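Local structure of Glyco_hydro_cc domain-containing protein (Cryptococcus neoformans, 6UBC) at residues Ser237-Trp243 against Gln267-Glu273; Phe259-Ala265 against Thr297-Trp301; Ala290-Asp295 against Phe328-Thr334; Gln316-Glu320 against Thr353-Tyr358. The protein probably binds beta-1,3-glucan oligosaccharides as a member of subgroup VII of glycoside hydrolase family 128. All coordinates share one frame; numbering follows the deposited sequence.

Contact 1. Residues Ser237-Trp243 against Gln267-Glu273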
loop_
_atom_site.group_PDB
_atom_site.type_symbol
_atom_site.label_atom_id
_atom_site.label_comp_id
_atom_site.label_asym_id
_atom_site.label_seq_id
_atom_site.Cartn_x
_atom_site.Cartn_y
_atom_site.Cartn_z
ATOM N N SER A 237 -2.602 13.629 3.105
ATOM C CA SER A 237 -2.954 13.005 4.419
ATOM C C SER A 237 -1.913 11.942 4.818
ATOM O O SER A 237 -1.643 11.023 4.014
ATOM C CB SER A 237 -4.307 12.408 4.331
ATOM O OG SER A 237 -5.256 13.409 3.967
ATOM N N ALA A 238 -1.376 12.039 6.038
ATOM C CA ALA A 238 -0.619 10.947 6.687
ATOM C C ALA A 238 -1.523 9.749 6.850
ATOM O O ALA A 238 -2.643 9.894 7.400
ATOM C CB ALA A 238 -0.115 11.379 8.038
ATOM N N VAL A 239 -1.034 8.566 6.479
ATOM C CA VAL A 239 -1.792 7.313 6.662
ATOM C C VAL A 239 -1.053 6.496 7.708
ATOM O O VAL A 239 0.169 6.304 7.603
ATOM C CB VAL A 239 -1.864 6.588 5.317
ATOM C CG1 VAL A 239 -2.405 5.186 5.458
ATOM C CG2 VAL A 239 -2.647 7.409 4.307
ATOM N N ASN A 240 -1.767 6.022 8.719
ATOM C CA ASN A 240 -1.186 5.220 9.813
ATOM C C ASN A 240 -1.129 3.758 9.367
ATOM O O ASN A 240 -1.841 3.328 8.420
ATOM C CB ASN A 240 -1.972 5.370 11.120
ATOM C CG ASN A 240 -2.022 6.789 11.636
ATOM O OD1 ASN A 240 -2.849 7.563 11.176
ATOM N ND2 ASN A 240 -1.133 7.168 12.555
ATOM N N MET A 241 -0.305 2.977 10.030
ATOM C CA MET A 241 -0.145 1.560 9.641
ATOM C C MET A 241 0.258 0.702 10.826
ATOM O O MET A 241 0.975 1.196 11.708
ATOM C CB MET A 241 0.937 1.426 8.570
ATOM C CG MET A 241 1.224 0.019 8.170
ATOM S SD MET A 241 1.979 -0.044 6.522
ATOM C CE MET A 241 2.267 -1.819 6.397
ATOM N N LEU A 242 -0.286 -0.517 10.863
ATOM C CA LEU A 242 0.241 -1.592 11.748
ATOM C C LEU A 242 0.924 -2.633 10.878
ATOM O O LEU A 242 0.229 -3.431 10.209
ATOM C CB LEU A 242 -0.864 -2.185 12.630
ATOM C CG LEU A 242 -0.374 -3.266 13.580
ATOM C CD1 LEU A 242 0.808 -2.780 14.417
ATOM C CD2 LEU A 242 -1.486 -3.800 14.462
ATOM N N TRP A 243 2.257 -2.635 10.892
ATOM C CA TRP A 243 3.057 -3.469 9.968
ATOM C C TRP A 243 2.882 -4.959 10.281
ATOM O O TRP A 243 2.675 -5.794 9.337
ATOM C CB TRP A 243 4.526 -3.044 10.082
ATOM C CG TRP A 243 5.487 -3.700 9.146
ATOM C CD1 TRP A 243 5.906 -3.275 7.931
ATOM C CD2 TRP A 243 6.147 -4.965 9.366
ATOM N NE1 TRP A 243 6.827 -4.142 7.401
ATOM C CE2 TRP A 243 6.985 -5.194 8.254
ATOM C CE3 TRP A 243 6.149 -5.878 10.418
ATOM C CZ2 TRP A 243 7.817 -6.296 8.162
ATOM C CZ3 TRP A 243 6.987 -6.977 10.327
ATOM C CH2 TRP A 243 7.781 -7.182 9.201
ATOM N N GLN A 267 -7.105 9.032 10.277
ATOM C CA GLN A 267 -8.027 9.059 9.102
ATOM C C GLN A 267 -8.007 7.720 8.358
ATOM O O GLN A 267 -9.081 7.240 8.021
ATOM C CB GLN A 267 -7.715 10.171 8.117
ATOM C CG GLN A 267 -8.182 11.572 8.562
ATOM C CD GLN A 267 -8.130 12.490 7.361
ATOM O OE1 GLN A 267 -9.157 12.831 6.787
ATOM N NE2 GLN A 267 -6.922 12.744 6.862
ATOM N N TYR A 268 -6.838 7.087 8.218
ATOM C CA TYR A 268 -6.630 5.832 7.452
ATOM C C TYR A 268 -5.683 4.901 8.214
ATOM O O TYR A 268 -4.650 5.359 8.743
ATOM C CB TYR A 268 -5.949 6.143 6.109
ATOM C CG TYR A 268 -6.647 7.193 5.289
ATOM C CD1 TYR A 268 -7.706 6.866 4.453
ATOM C CD2 TYR A 268 -6.367 8.536 5.462
ATOM C CE1 TYR A 268 -8.401 7.844 3.743
ATOM C CE2 TYR A 268 -7.033 9.513 4.736
ATOM C CZ TYR A 268 -8.069 9.171 3.887
ATOM O OH TYR A 268 -8.746 10.176 3.216
ATOM N N ILE A 269 -5.977 3.595 8.191
ATOM C CA ILE A 269 -5.067 2.580 8.781
ATOM C C ILE A 269 -4.811 1.516 7.738
ATOM O O ILE A 269 -5.811 0.885 7.295
ATOM C CB ILE A 269 -5.667 1.964 10.017
ATOM C CG1 ILE A 269 -5.917 2.993 11.117
ATOM C CG2 ILE A 269 -4.725 0.888 10.502
ATOM C CD1 ILE A 269 -6.908 2.526 12.155
ATOM N N ILE A 270 -3.556 1.376 7.316
ATOM C CA ILE A 270 -3.141 0.201 6.501
ATOM C C ILE A 270 -2.799 -0.977 7.423
ATOM O O ILE A 270 -2.055 -0.819 8.408
ATOM C CB ILE A 270 -1.988 0.590 5.592
ATOM C CG1 ILE A 270 -2.434 1.668 4.614
ATOM C CG2 ILE A 270 -1.386 -0.683 4.936
ATOM C CD1 ILE A 270 -1.285 2.236 3.786
ATOM N N GLY A 271 -3.309 -2.160 7.092
ATOM C CA GLY A 271 -3.060 -3.419 7.780
ATOM C C GLY A 271 -1.717 -4.035 7.406
ATOM O O GLY A 271 -0.892 -3.428 6.679
ATOM N N PHE A 272 -1.527 -5.256 7.861
ATOM C CA PHE A 272 -0.196 -5.880 7.942
ATOM C C PHE A 272 0.452 -5.959 6.565
ATOM O O PHE A 272 -0.203 -6.254 5.552
ATOM C CB PHE A 272 -0.288 -7.271 8.548
ATOM C CG PHE A 272 -1.216 -7.313 9.735
ATOM C CD1 PHE A 272 -0.940 -6.575 10.854
ATOM C CD2 PHE A 272 -2.395 -8.047 9.699
ATOM C CE1 PHE A 272 -1.790 -6.598 11.955
ATOM C CE2 PHE A 272 -3.236 -8.106 10.800
ATOM C CZ PHE A 272 -2.921 -7.385 11.939
ATOM N N GLU A 273 1.756 -5.740 6.599
ATOM C CA GLU A 273 2.604 -5.866 5.413
ATOM C C GLU A 273 2.836 -7.330 5.061
ATOM O O GLU A 273 3.617 -7.969 5.763
ATOM C CB GLU A 273 3.972 -5.233 5.697
ATOM C CG GLU A 273 4.890 -5.255 4.501
ATOM C CD GLU A 273 4.679 -4.152 3.492
ATOM O OE1 GLU A 273 3.858 -3.220 3.761
ATOM O OE2 GLU A 273 5.388 -4.255 2.427
HETATM O O HOH W 1 -4.319 8.518 9.063
HETATM O O HOH W 2 -4.398 11.950 7.988
#
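Met241 and Ile270 pair across neighbouring parallel strands, joined through helix 250-260 as a beta-alpha-beta unit, consistent with the (beta/alpha)8 barrel expected of this glycoside hydrolase family. Both project from the face of the sheet opposite Asn240 and Ile269, with Met241 SD 3.8 Å from Ile270 CG2. The methionine runs extended, CG anti to the backbone N (chi1 177°), which carries its CE to Gly271 O and Glu273 OE1. Val239 stands roughly perpendicular to Ile270, its CG1 3.6 Å from Ile270 CD1, and both its methyls touch Tyr268 CB. Leu242 and Phe272 run next to each other in one direction, with Leu242 CD2 3.8 Å from Phe272 CE1. Ile270 N binds Asn240 O at 2.8 Å, and Leu242 N binds Ile270 O at 3.0 Å, fixing the register. Water 2 links Ala238 O to Gln267 NE2. Past the strands, Glu273 N reaches an in-plane lone pair of Trp243 O, and Glu273 CB sits over the indole face, 3.7 Å from the centroid of the Trp243 five-membered ring.

Contact 2. Residues Phe259-Ala265 against Thr297-Trp301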
loop_
_atom_site.group_PDB
_atom_site.type_symbol
_atom_site.label_atom_id
_atom_site.label_comp_id
_atom_site.label_asym_id
_atom_site.label_seq_id
_atom_site.Cartn_x
_atom_site.Cartn_y
_atom_site.Cartn_z
ATOM N N PHE A 259 1.806 1.827 17.684
ATOM C CA PHE A 259 0.404 1.748 17.215
ATOM C C PHE A 259 -0.521 1.676 18.436
ATOM O O PHE A 259 -1.508 2.336 18.474
ATOM C CB PHE A 259 0.189 0.537 16.305
ATOM C CG PHE A 259 -1.112 0.666 15.551
ATOM C CD1 PHE A 259 -1.169 1.361 14.352
ATOM C CD2 PHE A 259 -2.300 0.203 16.097
ATOM C CE1 PHE A 259 -2.362 1.577 13.693
ATOM C CE2 PHE A 259 -3.483 0.364 15.390
ATOM C CZ PHE A 259 -3.513 1.074 14.208
ATOM N N LYS A 260 -0.187 0.829 19.375
ATOM C CA LYS A 260 -0.995 0.686 20.616
ATOM C C LYS A 260 -0.999 2.010 21.401
ATOM O O LYS A 260 -2.017 2.219 22.051
ATOM C CB LYS A 260 -0.494 -0.486 21.443
ATOM C CG LYS A 260 -0.611 -1.834 20.782
ATOM C CD LYS A 260 -0.351 -2.959 21.718
ATOM C CE LYS A 260 -1.608 -3.776 21.970
ATOM N NZ LYS A 260 -1.724 -4.210 23.389
ATOM N N ALA A 261 -0.012 2.924 21.281
ATOM C CA ALA A 261 0.001 4.207 22.035
ATOM C C ALA A 261 -0.755 5.311 21.298
ATOM O O ALA A 261 -0.743 6.438 21.786
ATOM C CB ALA A 261 1.421 4.653 22.345
ATOM N N LEU A 262 -1.349 5.056 20.138
ATOM C CA LEU A 262 -2.110 6.118 19.466
ATOM C C LEU A 262 -3.220 6.548 20.443
ATOM O O LEU A 262 -3.764 5.667 21.141
ATOM C CB LEU A 262 -2.646 5.608 18.122
ATOM C CG LEU A 262 -1.545 5.309 17.086
ATOM C CD1 LEU A 262 -2.150 4.672 15.834
ATOM C CD2 LEU A 262 -0.768 6.549 16.732
ATOM N N THR A 263 -3.460 7.853 20.516
ATOM C CA THR A 263 -4.519 8.473 21.357
ATOM C C THR A 263 -5.362 9.356 20.450
ATOM O O THR A 263 -6.367 9.874 20.882
ATOM C CB THR A 263 -3.910 9.202 22.573
ATOM O OG1 THR A 263 -2.929 10.167 22.172
ATOM C CG2 THR A 263 -3.291 8.228 23.560
ATOM N N THR A 264 -4.990 9.482 19.200
ATOM C CA THR A 264 -5.722 10.336 18.254
ATOM C C THR A 264 -6.123 9.482 17.038
ATOM O O THR A 264 -5.296 8.722 16.513
ATOM C CB THR A 264 -4.826 11.564 18.049
ATOM O OG1 THR A 264 -5.749 12.540 17.607
ATOM C CG2 THR A 264 -3.705 11.360 17.055
ATOM N N ALA A 265 -7.377 9.532 16.644
ATOM C CA ALA A 265 -7.940 8.592 15.673
ATOM C C ALA A 265 -7.304 8.831 14.297
ATOM O O ALA A 265 -7.409 9.903 13.701
ATOM C CB ALA A 265 -9.427 8.718 15.643
ATOM N N THR A 297 -7.001 -4.628 17.769
ATOM C CA THR A 297 -6.037 -3.494 17.746
ATOM C C THR A 297 -6.295 -2.505 16.605
ATOM O O THR A 297 -6.175 -1.329 16.841
ATOM C CB THR A 297 -4.618 -4.070 17.740
ATOM O OG1 THR A 297 -4.499 -4.916 18.875
ATOM C CG2 THR A 297 -3.515 -3.045 17.825
ATOM N N ILE A 298 -6.712 -2.985 15.412
ATOM C CA ILE A 298 -7.046 -2.131 14.249
ATOM C C ILE A 298 -8.546 -1.783 14.261
ATOM O O ILE A 298 -8.889 -0.554 14.260
ATOM C CB ILE A 298 -6.618 -2.842 12.950
ATOM C CG1 ILE A 298 -5.089 -2.871 12.814
ATOM C CG2 ILE A 298 -7.244 -2.123 11.769
ATOM C CD1 ILE A 298 -4.588 -3.776 11.676
ATOM N N ALA A 299 -9.408 -2.785 14.277
ATOM C CA ALA A 299 -10.890 -2.612 14.174
ATOM C C ALA A 299 -11.467 -1.571 15.138
ATOM O O ALA A 299 -12.361 -0.817 14.732
ATOM C CB ALA A 299 -11.564 -3.925 14.337
ATOM N N PRO A 300 -11.040 -1.463 16.417
ATOM C CA PRO A 300 -11.662 -0.486 17.313
ATOM C C PRO A 300 -11.684 0.946 16.757
ATOM O O PRO A 300 -12.576 1.717 17.114
ATOM C CB PRO A 300 -10.811 -0.609 18.591
ATOM C CG PRO A 300 -10.317 -2.033 18.581
ATOM C CD PRO A 300 -10.007 -2.254 17.109
ATOM N N TRP A 301 -10.705 1.329 15.918
ATOM C CA TRP A 301 -10.621 2.707 15.391
ATOM C C TRP A 301 -11.753 2.982 14.413
ATOM O O TRP A 301 -12.074 4.173 14.192
ATOM C CB TRP A 301 -9.257 2.955 14.764
ATOM C CG TRP A 301 -8.170 3.068 15.784
ATOM C CD1 TRP A 301 -7.131 2.209 15.987
ATOM C CD2 TRP A 301 -8.000 4.135 16.721
ATOM N NE1 TRP A 301 -6.345 2.650 17.013
ATOM C CE2 TRP A 301 -6.834 3.842 17.463
ATOM C CE3 TRP A 301 -8.728 5.292 17.015
ATOM C CZ2 TRP A 301 -6.404 4.646 18.509
ATOM C CZ3 TRP A 301 -8.280 6.122 18.012
ATOM C CH2 TRP A 301 -7.121 5.810 18.727
HETATM O O HOH W 3 -4.068 1.957 18.787
#
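Trp301 and Phe259 form the aromatic part of this contact: their rings stand almost perpendicular, planes 89° apart, yet meet at a slant, neither stacked nor edge-to-face, the two side chains running antiparallel past one another. Phe259 CE2 lies 4.1 Å from Trp301 CD1, and the Phe259 edge meets Thr297 O in plane, 3.5 Å from CE2. Apolar contacts follow. Thr297 CG2 touches Phe259 CD2, and the six-membered end of the Trp301 indole reaches the loop that follows helix 250-260, with CZ2 3.9 Å from Leu262 CB and CZ3 3.4 Å from Ala265 CA, touching Ala265 CB as well. Trp301 CG, anti to its own carbonyl carbon (chi1 -72°), swings the indole over toward that loop. The polar link is indirect: water 3 accepts from Trp301 NE1 at 3.0 Å, in the indole plane, and donates to Phe259 O at 2.6 Å. Two helix ends of the helical layer of the probable (beta/alpha)8 barrel, those of 250-260 and 287-298, thus meet beside strand 268-270, whose Ile269 packs against Phe259, Ile298 and Trp301.

Contact 3. Residues Ala290-Asp295 against Phe328-Thr334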
loop_
_atom_site.group_PDB
_atom_site.type_symbol
_atom_site.label_atom_id
_atom_site.label_comp_id
_atom_site.label_asym_id
_atom_site.label_seq_id
_atom_site.Cartn_x
_atom_site.Cartn_y
_atom_site.Cartn_z
ATOM N N ALA A 290 -3.384 -13.236 12.942
ATOM C CA ALA A 290 -3.575 -11.905 12.318
ATOM C C ALA A 290 -5.016 -11.429 12.528
ATOM O O ALA A 290 -5.261 -10.184 12.729
ATOM C CB ALA A 290 -3.224 -11.967 10.870
ATOM N N ALA A 291 -5.952 -12.368 12.413
ATOM C CA ALA A 291 -7.390 -12.050 12.543
ATOM C C ALA A 291 -7.635 -11.455 13.932
ATOM O O ALA A 291 -8.277 -10.416 14.036
ATOM C CB ALA A 291 -8.212 -13.289 12.305
ATOM N N SER A 292 -7.148 -12.138 14.974
ATOM C CA SER A 292 -7.306 -11.703 16.376
ATOM C C SER A 292 -6.675 -10.309 16.561
ATOM O O SER A 292 -7.330 -9.461 17.182
ATOM C CB SER A 292 -6.762 -12.709 17.356
ATOM O OG SER A 292 -7.015 -12.163 18.661
ATOM N N LEU A 293 -5.488 -10.031 15.997
ATOM C CA LEU A 293 -4.802 -8.720 16.170
ATOM C C LEU A 293 -5.593 -7.619 15.450
ATOM O O LEU A 293 -5.751 -6.538 15.997
ATOM C CB LEU A 293 -3.372 -8.831 15.649
ATOM C CG LEU A 293 -2.530 -7.574 15.806
ATOM C CD1 LEU A 293 -2.468 -7.172 17.260
ATOM C CD2 LEU A 293 -1.104 -7.836 15.269
ATOM N N TRP A 294 -6.035 -7.914 14.221
ATOM C CA TRP A 294 -6.879 -7.013 13.429
ATOM C C TRP A 294 -8.092 -6.601 14.279
ATOM O O TRP A 294 -8.318 -5.401 14.488
ATOM C CB TRP A 294 -7.283 -7.738 12.142
ATOM C CG TRP A 294 -8.268 -6.926 11.363
ATOM C CD1 TRP A 294 -9.610 -6.968 11.537
ATOM C CD2 TRP A 294 -8.020 -5.991 10.291
ATOM N NE1 TRP A 294 -10.209 -6.112 10.660
ATOM C CE2 TRP A 294 -9.269 -5.492 9.890
ATOM C CE3 TRP A 294 -6.873 -5.541 9.605
ATOM C CZ2 TRP A 294 -9.412 -4.556 8.873
ATOM C CZ3 TRP A 294 -6.999 -4.603 8.604
ATOM C CH2 TRP A 294 -8.265 -4.127 8.232
ATOM N N ASP A 295 -8.786 -7.575 14.830
ATOM C CA ASP A 295 -10.040 -7.343 15.558
ATOM C C ASP A 295 -9.766 -6.570 16.852
ATOM O O ASP A 295 -10.504 -5.614 17.108
ATOM C CB ASP A 295 -10.818 -8.625 15.834
ATOM C CG ASP A 295 -11.654 -9.024 14.621
ATOM O OD1 ASP A 295 -12.099 -8.100 13.887
ATOM O OD2 ASP A 295 -11.802 -10.218 14.415
ATOM N N PHE A 328 -8.550 -15.209 6.376
ATOM C CA PHE A 328 -8.522 -14.039 7.285
ATOM C C PHE A 328 -9.895 -13.366 7.257
ATOM O O PHE A 328 -10.457 -13.016 8.293
ATOM C CB PHE A 328 -7.402 -13.082 6.838
ATOM C CG PHE A 328 -7.318 -11.737 7.513
ATOM C CD1 PHE A 328 -6.654 -11.588 8.739
ATOM C CD2 PHE A 328 -7.877 -10.593 6.933
ATOM C CE1 PHE A 328 -6.618 -10.352 9.374
ATOM C CE2 PHE A 328 -7.785 -9.366 7.558
ATOM C CZ PHE A 328 -7.165 -9.238 8.777
ATOM N N SER A 329 -10.459 -13.193 6.073
ATOM C CA SER A 329 -11.760 -12.516 5.871
ATOM C C SER A 329 -12.871 -13.285 6.578
ATOM O O SER A 329 -13.791 -12.628 7.150
ATOM C CB SER A 329 -12.058 -12.372 4.375
ATOM O OG SER A 329 -13.307 -11.681 4.143
ATOM N N SER A 330 -12.795 -14.605 6.523
ATOM C CA SER A 330 -13.728 -15.530 7.195
ATOM C C SER A 330 -13.651 -15.378 8.703
ATOM O O SER A 330 -14.729 -15.391 9.340
ATOM C CB SER A 330 -13.457 -16.932 6.813
ATOM O OG SER A 330 -13.838 -17.054 5.476
ATOM N N GLN A 331 -12.458 -15.201 9.248
ATOM C CA GLN A 331 -12.186 -15.209 10.720
ATOM C C GLN A 331 -12.358 -13.849 11.404
ATOM O O GLN A 331 -12.712 -13.852 12.553
ATOM C CB GLN A 331 -10.793 -15.755 10.961
ATOM C CG GLN A 331 -10.741 -17.220 10.486
ATOM C CD GLN A 331 -9.403 -17.887 10.743
ATOM O OE1 GLN A 331 -8.753 -17.628 11.757
ATOM N NE2 GLN A 331 -9.022 -18.784 9.835
ATOM N N ILE A 332 -12.189 -12.732 10.733
ATOM C CA ILE A 332 -12.334 -11.385 11.358
ATOM C C ILE A 332 -13.805 -11.080 11.606
ATOM O O ILE A 332 -14.661 -11.502 10.847
ATOM C CB ILE A 332 -11.662 -10.245 10.573
ATOM C CG1 ILE A 332 -12.194 -10.125 9.132
ATOM C CG2 ILE A 332 -10.184 -10.482 10.577
ATOM C CD1 ILE A 332 -11.422 -9.160 8.302
ATOM N N SER A 333 -14.057 -10.300 12.669
ATOM C CA SER A 333 -15.428 -9.877 13.035
ATOM C C SER A 333 -15.733 -8.532 12.415
ATOM O O SER A 333 -16.921 -8.234 12.204
ATOM C CB SER A 333 -15.633 -9.944 14.536
ATOM O OG SER A 333 -15.756 -11.335 14.909
ATOM N N THR A 334 -14.746 -7.674 12.255
ATOM C CA THR A 334 -14.921 -6.330 11.621
ATOM C C THR A 334 -14.194 -6.339 10.288
ATOM O O THR A 334 -12.952 -6.586 10.308
ATOM C CB THR A 334 -14.380 -5.205 12.505
ATOM O OG1 THR A 334 -15.199 -5.226 13.677
ATOM C CG2 THR A 334 -14.385 -3.854 11.819
HETATM O O HOH W 4 -13.634 -12.883 14.949
HETATM O O HOH W 5 -13.955 -6.834 15.568
#
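Asp295 OD1 receives Thr334 N at 3.1 Å and, weakly, Ser333 N, while Asp295 OD2 takes the shorter bond from Ser333 N, 2.9 Å. One carboxylate near the C-terminal part of helix 287-298 thereby grips two successive amides of the chain leaving the neighbouring helix 324-331, a helix-to-loop contact in the outer layer of the probable (beta/alpha)8 barrel. Thr334 N meets OD1, and Ser333 N meets OD2, on the syn side, 26° and 20° out of the carboxylate plane, so the main donors pin the group's rotation. Trp294 adds a second hold: its NE1 donates to Thr334 O at 2.8 Å, the oxygen lying slightly out of the indole plane. With CG anti to the backbone N (chi1 174°), the indole also turns one face to Phe328, whose edge meets it in a T-shaped pair, CZ being 3.6 Å from Trp294 CG. Phe328 CE1 reaches Ala290 O and Ala291 CA. Ile332, the first residue after the helix to leave helical geometry, sets CG2 against both Ala291 CA and Trp294 CD1, over one face of the Phe328 ring. Water 4 accepts from Ser333 OG at 2.6 Å and donates to Gln331 O at 2.7 Å and, at longer range, to Asp295 OD2.

Contact 4. Residues Gln316-Glu320 against Thr353-Tyr358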
loop_
_atom_site.group_PDB
_atom_site.type_symbol
_atom_site.label_atom_id
_atom_site.label_comp_id
_atom_site.label_asym_id
_atom_site.label_seq_id
_atom_site.Cartn_x
_atom_site.Cartn_y
_atom_site.Cartn_z
ATOM N N GLN A 316 -0.169 -11.781 -4.449
ATOM C CA GLN A 316 -0.905 -11.062 -5.527
ATOM C C GLN A 316 -2.127 -11.932 -5.881
ATOM O O GLN A 316 -2.803 -12.430 -4.960
ATOM C CB GLN A 316 0.032 -10.812 -6.721
ATOM C CG GLN A 316 1.256 -9.992 -6.322
ATOM C CD GLN A 316 2.009 -9.504 -7.535
ATOM O OE1 GLN A 316 1.487 -8.636 -8.273
ATOM N NE2 GLN A 316 3.200 -10.097 -7.726
ATOM N N ALA A 317 -2.365 -12.200 -7.165
ATOM C CA ALA A 317 -3.616 -12.881 -7.547
ATOM C C ALA A 317 -3.498 -14.372 -7.242
ATOM O O ALA A 317 -4.549 -15.042 -7.160
ATOM C CB ALA A 317 -3.900 -12.571 -8.999
ATOM N N ALA A 318 -2.299 -14.871 -6.966
ATOM C CA ALA A 318 -2.142 -16.276 -6.544
ATOM C C ALA A 318 -2.691 -16.532 -5.120
ATOM O O ALA A 318 -2.682 -17.666 -4.622
ATOM C CB ALA A 318 -0.684 -16.678 -6.671
ATOM N N GLU A 319 -3.127 -15.476 -4.454
ATOM C CA GLU A 319 -3.940 -15.582 -3.217
ATOM C C GLU A 319 -5.148 -16.494 -3.478
ATOM O O GLU A 319 -5.643 -17.099 -2.531
ATOM C CB GLU A 319 -4.386 -14.182 -2.819
ATOM C CG GLU A 319 -5.692 -14.155 -2.015
ATOM C CD GLU A 319 -5.660 -14.819 -0.637
ATOM O OE1 GLU A 319 -4.547 -14.870 -0.016
ATOM O OE2 GLU A 319 -6.777 -15.232 -0.158
ATOM N N GLU A 320 -5.600 -16.625 -4.723
ATOM C CA GLU A 320 -6.644 -17.608 -5.102
ATOM C C GLU A 320 -6.285 -19.010 -4.572
ATOM O O GLU A 320 -7.184 -19.720 -4.162
ATOM C CB GLU A 320 -6.789 -17.737 -6.607
ATOM C CG GLU A 320 -7.887 -18.704 -7.015
ATOM C CD GLU A 320 -8.312 -18.644 -8.480
ATOM O OE1 GLU A 320 -7.843 -17.762 -9.197
ATOM O OE2 GLU A 320 -9.032 -19.586 -8.931
ATOM N N THR A 353 -4.852 -8.415 -14.010
ATOM C CA THR A 353 -5.108 -9.685 -13.321
ATOM C C THR A 353 -5.268 -9.444 -11.811
ATOM O O THR A 353 -6.193 -9.963 -11.186
ATOM C CB THR A 353 -3.968 -10.653 -13.622
ATOM O OG1 THR A 353 -3.992 -10.915 -15.016
ATOM C CG2 THR A 353 -4.081 -11.938 -12.848
ATOM N N ASP A 354 -4.364 -8.678 -11.212
ATOM C CA ASP A 354 -4.428 -8.446 -9.741
ATOM C C ASP A 354 -5.712 -7.694 -9.381
ATOM O O ASP A 354 -6.414 -8.108 -8.423
ATOM C CB ASP A 354 -3.209 -7.685 -9.219
ATOM C CG ASP A 354 -1.887 -8.447 -9.172
ATOM O OD1 ASP A 354 -1.870 -9.701 -9.352
ATOM O OD2 ASP A 354 -0.854 -7.770 -8.933
ATOM N N ILE A 355 -5.992 -6.588 -10.096
ATOM C CA ILE A 355 -7.157 -5.736 -9.751
ATOM C C ILE A 355 -8.435 -6.548 -9.953
ATOM O O ILE A 355 -9.306 -6.588 -9.053
ATOM C CB ILE A 355 -7.174 -4.425 -10.527
ATOM C CG1 ILE A 355 -5.934 -3.585 -10.268
ATOM C CG2 ILE A 355 -8.474 -3.703 -10.185
ATOM C CD1 ILE A 355 -5.854 -2.468 -11.227
ATOM N N ASP A 356 -8.503 -7.273 -11.065
ATOM C CA ASP A 356 -9.674 -8.149 -11.330
ATOM C C ASP A 356 -9.864 -9.143 -10.191
ATOM O O ASP A 356 -11.015 -9.340 -9.719
ATOM C CB ASP A 356 -9.550 -8.882 -12.654
ATOM C CG ASP A 356 -9.673 -8.033 -13.898
ATOM O OD1 ASP A 356 -10.049 -6.874 -13.819
ATOM O OD2 ASP A 356 -9.367 -8.557 -14.930
ATOM N N TYR A 357 -8.813 -9.865 -9.780
ATOM C CA TYR A 357 -8.968 -10.915 -8.767
ATOM C C TYR A 357 -9.578 -10.297 -7.504
ATOM O O TYR A 357 -10.582 -10.843 -6.914
ATOM C CB TYR A 357 -7.659 -11.659 -8.489
ATOM C CG TYR A 357 -7.841 -12.582 -7.321
ATOM C CD1 TYR A 357 -8.534 -13.769 -7.433
ATOM C CD2 TYR A 357 -7.499 -12.172 -6.044
ATOM C CE1 TYR A 357 -8.809 -14.560 -6.336
ATOM C CE2 TYR A 357 -7.793 -12.944 -4.939
ATOM C CZ TYR A 357 -8.446 -14.159 -5.082
ATOM O OH TYR A 357 -8.762 -14.900 -3.981
ATOM N N TYR A 358 -8.993 -9.196 -7.029
ATOM C CA TYR A 358 -9.372 -8.620 -5.729
ATOM C C TYR A 358 -10.740 -7.943 -5.800
ATOM O O TYR A 358 -11.467 -8.026 -4.759
ATOM C CB TYR A 358 -8.259 -7.741 -5.155
ATOM C CG TYR A 358 -7.145 -8.605 -4.614
ATOM C CD1 TYR A 358 -7.283 -9.266 -3.400
ATOM C CD2 TYR A 358 -6.007 -8.855 -5.345
ATOM C CE1 TYR A 358 -6.283 -10.069 -2.880
ATOM C CE2 TYR A 358 -4.971 -9.637 -4.844
ATOM C CZ TYR A 358 -5.107 -10.250 -3.606
ATOM O OH TYR A 358 -4.127 -11.058 -3.100
HETATM O O HOH W 6 -8.833 -13.897 -1.215
#
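Tyr358 OH donates to Gln316 O at 2.7 Å, approaching from above the carbonyl plane, while Glu319 N reaches the same oxygen from the opposite face. Two donors therefore hold this carbonyl at the start of the short helical turn. The tyrosine gets there with CG anti to its carbonyl carbon (chi1 -75°), which turns the ring toward residues 316-319, its edge at Gln316 O, and brings its hydroxyl within 3.1 Å of Glu319 CB. Tyr357 takes the other course, CG anti to the backbone N (chi1 172°), and holds one ring face beneath Ala317 O, which sits over its centre; its CE1 touches Glu320 CB at 3.8 Å. Tyr357 CB also packs on Ala317 CB. The Glu319 side chain is bent, and its OE2 accepts from Ser326 N and from water 6, which lies 2.9 Å from Tyr357 OH. Gln316, extended beyond CG, places OE1 2.6 Å from Asp354 OD2, amide and carboxylate planes 68° apart; Gln316 OE1 accepts a hydrogen bond from Asn344 N. Asp354 OD1 makes a weak bond with Ala317 N. The contact ties the turn before helix 319-322 to helix 348-362, which packs outside strand 339-345 in the probable barrel's helical layer, Tyr358 touching Thr339 and Leu341.

Overall arrangement
Contacts 1, 2 and 3 form a connected group, while contact 4 stands apart. Contacts 1 and 2 have centres about 10 Å apart and touch where Ile269 CD1 packs on Trp301 CB, 3.5 Å away. Contact 1 reaches contact 3 through Phe272, against Ala290 and Leu293, and contacts 2 and 3 share helix 287-298. Contact 4 lies across the chain's centre from contact 1, centres about 21 Å apart, and its nearest atoms are about 7 Å from contact 3. Beyond the C-terminal end of strand 268-270, where such barrels usually carry their sites, the Glu273 carboxylate comes close to that of Glu370; a carbohydrate-binding cleft there would be consistent with the family.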